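Local coordinates for protein transcriptional repressor (Vibrio fischeri, PDB 3KV1) that probably senses a sugar-type effector as the ligand-binding domain of a SorC-family transcriptional repressor, at residues M165-F176 / T204-G212. Numbering follows the deposited sequence. Where two conformers were deposited one is given.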
# COMPACT_ATOMS: atom_id res chain seq x y z
N MSE A 165 0.93 -6.35 -18.66
CA MSE A 165 0.58 -4.96 -18.97
C MSE A 165 -0.41 -4.96 -20.13
O MSE A 165 -1.32 -4.13 -20.20
CB MSE A 165 1.81 -4.16 -19.36
CG MSE A 165 2.97 -4.35 -18.43
SE MSE A 165 4.56 -3.63 -19.28
CE MSE A 165 4.03 -1.74 -19.37
N VAL A 166 -0.23 -5.91 -21.04
CA VAL A 166 -1.11 -6.01 -22.19
C VAL A 166 -2.45 -6.61 -21.79
O VAL A 166 -3.51 -6.05 -22.07
CB VAL A 166 -0.49 -6.87 -23.30
CG1 VAL A 166 -1.44 -6.98 -24.47
CG2 VAL A 166 0.83 -6.26 -23.74
N LYS A 167 -2.40 -7.75 -21.11
CA LYS A 167 -3.63 -8.43 -20.73
C LYS A 167 -4.49 -7.56 -19.81
O LYS A 167 -5.71 -7.65 -19.84
CB LYS A 167 -3.36 -9.82 -20.14
CG LYS A 167 -2.59 -9.83 -18.84
CD LYS A 167 -2.29 -11.26 -18.40
CE LYS A 167 -1.84 -11.30 -16.94
NZ LYS A 167 -1.47 -12.67 -16.50
N LEU A 168 -3.85 -6.67 -19.04
CA LEU A 168 -4.59 -5.75 -18.16
C LEU A 168 -5.07 -4.48 -18.87
O LEU A 168 -5.75 -3.65 -18.26
CB LEU A 168 -3.78 -5.42 -16.90
CG LEU A 168 -3.69 -6.60 -15.93
CD1 LEU A 168 -2.60 -6.40 -14.85
CD2 LEU A 168 -5.06 -6.81 -15.30
N GLY A 169 -4.72 -4.30 -20.14
CA GLY A 169 -5.25 -3.21 -20.93
C GLY A 169 -4.46 -1.90 -20.91
O GLY A 169 -4.95 -0.86 -21.35
N PHE A 170 -3.23 -1.95 -20.41
CA PHE A 170 -2.45 -0.72 -20.31
C PHE A 170 -1.60 -0.45 -21.56
O PHE A 170 -1.11 0.66 -21.77
CB PHE A 170 -1.58 -0.74 -19.04
CG PHE A 170 -2.36 -0.84 -17.75
CD1 PHE A 170 -2.97 0.28 -17.22
CD2 PHE A 170 -2.43 -2.04 -17.04
CE1 PHE A 170 -3.68 0.22 -16.02
CE2 PHE A 170 -3.12 -2.11 -15.83
CZ PHE A 170 -3.75 -0.99 -15.33
N PHE A 171 -1.44 -1.47 -22.40
CA PHE A 171 -0.53 -1.40 -23.55
C PHE A 171 -1.13 -2.34 -24.61
O PHE A 171 -1.60 -3.42 -24.26
CB PHE A 171 0.83 -1.91 -23.09
CG PHE A 171 2.02 -1.43 -23.88
CD1 PHE A 171 2.19 -0.09 -24.19
CD2 PHE A 171 3.01 -2.33 -24.24
CE1 PHE A 171 3.32 0.34 -24.88
CE2 PHE A 171 4.14 -1.91 -24.95
CZ PHE A 171 4.30 -0.58 -25.26
N THR A 172 -1.11 -1.96 -25.88
CA THR A 172 -1.68 -2.84 -26.91
C THR A 172 -0.73 -4.00 -27.26
O THR A 172 0.48 -3.88 -27.13
CB THR A 172 -2.05 -2.08 -28.22
OG1 THR A 172 -0.85 -1.70 -28.90
CG2 THR A 172 -2.87 -0.82 -27.94
N PRO A 173 -1.29 -5.14 -27.71
CA PRO A 173 -0.44 -6.23 -28.23
C PRO A 173 0.49 -5.71 -29.33
O PRO A 173 1.66 -6.07 -29.39
CB PRO A 173 -1.47 -7.21 -28.82
CG PRO A 173 -2.73 -6.96 -28.01
CD PRO A 173 -2.72 -5.48 -27.70
N LYS A 174 -0.05 -4.86 -30.21
CA LYS A 174 0.76 -4.28 -31.28
C LYS A 174 1.95 -3.50 -30.71
O LYS A 174 3.09 -3.68 -31.15
CB LYS A 174 -0.11 -3.39 -32.18
CG LYS A 174 0.64 -2.71 -33.30
CD LYS A 174 -0.34 -1.96 -34.21
CE LYS A 174 0.36 -1.25 -35.38
NZ LYS A 174 1.28 -0.19 -34.88
N GLU A 175 1.69 -2.65 -29.71
CA GLU A 175 2.76 -1.89 -29.05
C GLU A 175 3.80 -2.80 -28.40
O GLU A 175 5.01 -2.54 -28.45
CB GLU A 175 2.16 -0.92 -28.00
CG GLU A 175 1.36 0.22 -28.61
CD GLU A 175 0.84 1.22 -27.57
OE1 GLU A 175 0.05 0.83 -26.67
OE2 GLU A 175 1.23 2.40 -27.66
N PHE A 176 3.32 -3.88 -27.81
CA PHE A 176 4.19 -4.86 -27.15
C PHE A 176 5.17 -5.55 -28.12
O PHE A 176 6.37 -5.63 -27.87
CB PHE A 176 3.32 -5.91 -26.45
CG PHE A 176 4.08 -6.79 -25.50
CD1 PHE A 176 4.39 -6.34 -24.23
CD2 PHE A 176 4.48 -8.06 -25.89
CE1 PHE A 176 5.09 -7.15 -23.35
CE2 PHE A 176 5.18 -8.87 -25.01
CZ PHE A 176 5.49 -8.41 -23.74
N THR A 204 11.76 3.10 -24.91
CA THR A 204 10.61 2.32 -25.33
C THR A 204 9.34 2.95 -24.76
O THR A 204 9.36 3.54 -23.68
CB THR A 204 10.74 0.85 -24.86
OG1 THR A 204 9.51 0.17 -25.10
CG2 THR A 204 11.10 0.77 -23.37
N LEU A 205 8.23 2.81 -25.49
CA LEU A 205 6.93 3.26 -24.98
C LEU A 205 6.54 2.56 -23.70
O LEU A 205 5.74 3.10 -22.92
CB LEU A 205 5.83 2.99 -26.03
CG LEU A 205 5.81 3.76 -27.34
CD1 LEU A 205 4.56 3.39 -28.14
CD2 LEU A 205 5.85 5.27 -27.10
N MSE A 206 7.09 1.36 -23.49
CA MSE A 206 6.72 0.52 -22.35
C MSE A 206 6.86 1.23 -21.02
O MSE A 206 5.97 1.17 -20.18
CB MSE A 206 7.58 -0.75 -22.30
CG MSE A 206 7.61 -1.51 -23.59
SE MSE A 206 8.14 -3.38 -23.28
CE MSE A 206 6.65 -3.84 -22.05
N ARG A 207 8.01 1.87 -20.82
CA ARG A 207 8.31 2.47 -19.54
C ARG A 207 7.42 3.68 -19.28
O ARG A 207 7.19 4.05 -18.12
CB ARG A 207 9.81 2.81 -19.45
CG ARG A 207 10.29 3.19 -18.06
CD ARG A 207 11.59 3.97 -18.15
NE ARG A 207 11.48 5.26 -17.48
CZ ARG A 207 12.39 6.22 -17.55
NH1 ARG A 207 13.48 6.06 -18.28
NH2 ARG A 207 12.19 7.36 -16.90
N GLY A 208 6.88 4.28 -20.34
CA GLY A 208 5.89 5.34 -20.14
C GLY A 208 4.61 4.83 -19.48
O GLY A 208 3.72 5.61 -19.14
N ARG A 209 4.48 3.51 -19.34
CA ARG A 209 3.28 2.93 -18.75
C ARG A 209 3.53 2.37 -17.34
O ARG A 209 2.67 1.71 -16.82
CB ARG A 209 2.74 1.76 -19.61
CG ARG A 209 2.50 2.11 -21.07
CD ARG A 209 1.50 3.26 -21.29
NE ARG A 209 1.74 3.79 -22.63
CZ ARG A 209 1.11 3.39 -23.73
NH1 ARG A 209 0.14 2.48 -23.69
NH2 ARG A 209 1.48 3.91 -24.89
N VAL A 210 4.72 2.61 -16.77
CA VAL A 210 5.09 2.01 -15.48
C VAL A 210 5.46 3.08 -14.47
O VAL A 210 6.15 4.04 -14.81
CB VAL A 210 6.30 1.05 -15.60
CG1 VAL A 210 6.53 0.30 -14.28
CG2 VAL A 210 6.09 0.06 -16.72
N ILE A 211 5.02 2.91 -13.22
CA ILE A 211 5.40 3.81 -12.16
C ILE A 211 6.33 3.11 -11.20
O ILE A 211 5.94 2.14 -10.55
CB ILE A 211 4.16 4.29 -11.39
CG1 ILE A 211 3.33 5.20 -12.33
CG2 ILE A 211 4.61 5.09 -10.18
CD1 ILE A 211 2.04 5.62 -11.77
N GLY A 212 7.57 3.57 -11.13
CA GLY A 212 8.52 2.92 -10.23
C GLY A 212 9.89 3.50 -10.47
O GLY A 212 10.00 4.54 -11.15
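Arg209, from the 3-10 turn 207-209, reaches across so that its guanidinium bonds to a backbone carbonyl of the 168-172 loop and to a carboxylate at the start of helix 173-181. Its NH1 donates to Phe170 O at 2.9 Å, with the oxygen lying close to the guanidinium plane. The salt bridge to Glu175 is looser: Arg209 NH2 meets Glu175 OE2 at 3.2 Å on the syn side but well out of the carboxylate plane, and the carboxylate and guanidinium planes stand 52° apart. Glu175 is itself held by a capping box: its OE1 accepts from Thr172 N at 3.1 Å on its anti lone pair, and Glu175 N donates back to Thr172 OG1. Phe171, its CG anti to the backbone N (chi1 -156°), sets CD1 over one guanidinium face of Arg209, with the two planes nearly perpendicular.

Apolar contacts adjoin this ring. Phe171 CE1 abuts Leu205 CB, and CE2 lies 3.7 Å from Met206 CG. In the conformers given, the selenomethionines Met165 and Met206 cross at roughly a right angle, and the Met206 methyl also approaches Phe176 CE1.

One arginine thus ties the 204-212 loop to both a backbone carbonyl and a capping carboxylate, whose negative charge is probably stabilised by the pairing.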